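Local coordinates for protein EH1AB1 (Metagenome, PDB 6I8F) that probably hydrolyses esters, as a metagenome-derived ester hydrolase of the alpha/beta hydrolase fold, at residues Phe152-Ile155 / Arg156-Glu160. Numbering follows the deposited sequence.
Sequences FRHI and RDNAE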
loop_
_atom_site.group_PDB
_atom_site.type_symbol
_atom_site.label_atom_id
_atom_site.label_comp_id
_atom_site.label_asym_id
_atom_site.label_seq_id
_atom_site.Cartn_x
_atom_site.Cartn_y
_atom_site.Cartn_z
ATOM N N PHE A 152 -19.374 8.901 13.074
ATOM C CA PHE A 152 -18.857 9.485 11.838
ATOM C C PHE A 152 -19.712 10.683 11.402
ATOM O O PHE A 152 -19.181 11.750 11.068
ATOM C CB PHE A 152 -18.772 8.469 10.697
ATOM C CG PHE A 152 -18.451 9.147 9.394
ATOM C CD1 PHE A 152 -17.181 9.646 9.161
ATOM C CD2 PHE A 152 -19.442 9.400 8.461
ATOM C CE1 PHE A 152 -16.901 10.354 8.000
ATOM C CE2 PHE A 152 -19.159 10.099 7.297
ATOM C CZ PHE A 152 -17.886 10.567 7.065
ATOM N N ARG A 153 -21.038 10.506 11.385
ATOM C CA ARG A 153 -21.951 11.599 10.973
ATOM C C ARG A 153 -21.738 12.809 11.902
ATOM O O ARG A 153 -21.661 13.930 11.450
ATOM C CB ARG A 153 -23.412 11.134 10.993
ATOM C CG ARG A 153 -23.801 10.147 9.903
ATOM C CD ARG A 153 -25.294 9.851 9.912
ATOM N NE ARG A 153 -25.722 9.039 8.775
ATOM C CZ ARG A 153 -26.720 8.144 8.789
ATOM N NH1 ARG A 153 -27.327 7.833 9.926
ATOM N NH2 ARG A 153 -27.096 7.553 7.665
ATOM N N HIS A 154 -21.619 12.565 13.210
ATOM C CA HIS A 154 -21.491 13.647 14.197
ATOM C C HIS A 154 -20.174 14.421 14.010
ATOM O O HIS A 154 -20.149 15.658 14.042
ATOM C CB HIS A 154 -21.604 13.091 15.616
ATOM C CG HIS A 154 -21.478 14.143 16.664
ATOM N ND1 HIS A 154 -22.541 14.956 17.024
ATOM C CD2 HIS A 154 -20.418 14.551 17.396
ATOM C CE1 HIS A 154 -22.145 15.802 17.955
ATOM N NE2 HIS A 154 -20.844 15.571 18.204
ATOM N N ILE A 155 -19.065 13.694 13.852
ATOM C CA ILE A 155 -17.750 14.341 13.633
ATOM C C ILE A 155 -17.728 15.040 12.263
ATOM O O ILE A 155 -17.241 16.170 12.164
ATOM C CB ILE A 155 -16.612 13.329 13.824
ATOM C CG1 ILE A 155 -16.557 12.899 15.295
ATOM C CG2 ILE A 155 -15.293 13.908 13.327
ATOM C CD1 ILE A 155 -15.901 11.563 15.548
ATOM N N ARG A 156 -18.283 14.393 11.231
ATOM C CA ARG A 156 -18.395 14.993 9.886
ATOM C C ARG A 156 -19.152 16.325 9.980
ATOM O O ARG A 156 -18.734 17.323 9.416
ATOM C CB ARG A 156 -19.089 14.028 8.914
ATOM C CG ARG A 156 -19.332 14.575 7.511
ATOM C CD ARG A 156 -20.488 13.899 6.780
ATOM N NE ARG A 156 -21.778 14.011 7.456
ATOM C CZ ARG A 156 -22.778 13.132 7.360
ATOM N NH1 ARG A 156 -22.694 12.090 6.551
ATOM N NH2 ARG A 156 -23.865 13.295 8.094
ATOM N N ASP A 157 -20.280 16.331 10.693
ATOM C CA ASP A 157 -21.157 17.487 10.710
ATOM C C ASP A 157 -20.598 18.574 11.635
ATOM O O ASP A 157 -21.037 19.699 11.565
ATOM C CB ASP A 157 -22.584 17.075 11.079
ATOM C CG ASP A 157 -23.229 16.199 10.022
ATOM O OD1 ASP A 157 -22.744 16.198 8.874
ATOM O OD2 ASP A 157 -24.195 15.511 10.361
ATOM N N ASN A 158 -19.647 18.223 12.504
ATOM C CA ASN A 158 -19.090 19.130 13.504
ATOM C C ASN A 158 -17.558 19.128 13.405
ATOM O O ASN A 158 -16.849 19.226 14.415
ATOM C CB ASN A 158 -19.592 18.731 14.891
ATOM C CG ASN A 158 -21.095 18.872 14.989
ATOM O OD1 ASN A 158 -21.590 19.988 15.121
ATOM N ND2 ASN A 158 -21.824 17.770 14.849
ATOM N N ALA A 159 -17.061 19.024 12.172
ATOM C CA ALA A 159 -15.663 18.693 11.899
ATOM C C ALA A 159 -14.740 19.695 12.606
ATOM O O ALA A 159 -13.783 19.303 13.300
ATOM C CB ALA A 159 -15.440 18.661 10.402
ATOM N N GLU A 160 -15.073 20.984 12.475
ATOM C CA GLU A 160 -14.258 22.069 13.033
ATOM C C GLU A 160 -14.141 21.947 14.563
ATOM O O GLU A 160 -13.071 22.219 15.105
ATOM C CB GLU A 160 -14.814 23.412 12.569
ATOM C CG GLU A 160 -14.565 23.645 11.094
ATOM C CD GLU A 160 -14.966 25.015 10.587
ATOM O OE1 GLU A 160 -15.985 25.542 11.083
ATOM O OE2 GLU A 160 -14.268 25.549 9.691
#
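R156 N bonds back to F152 O at 2.8 Å and D157 N to R153 O, two i-to-i+4 bonds that carry the last turn of helix 143-157, one of the helices packed on the central sheet of this alpha/beta hydrolase fold. N158 N meets I155 O at 3.2 Å from above the carbonyl plane, an i-to-i+3 bond with bent geometry. N158 ND2 also reaches back, donating to H154 O at 2.8 Å in the carbonyl plane, on a lone pair. The same ND2 lies over one face of the H154 imidazole, 3.6 Å from ND1, with amide and ring planes 39° apart; the ring of F72 also stacks with the H154 imidazole.

R156 lies alongside R153. Its chain bends at chi3 (59°), which folds the guanidinium back over R153, whose CA lies over one face and whose CB comes 3.6 Å from R156 NH2. The aliphatic start of R156 lies against the buried F152 ring, CB over one face near the rim. E193 forms salt bridges with both R153 NE and R156 NH1, which, with D157 on R156, probably offsets the like charges lying side by side. R156 grips D157 side-on in a salt bridge, using NE and NH2. A methionine in place of R156 would probably leave D157 without its cationic mate and E193 with one arginine fewer. In the side-on grip, R156 NE reaches D157 OD1 at 2.8 Å from above the carboxylate plane, while R156 NH2 meets D157 OD2 on its syn side at 3.2 Å.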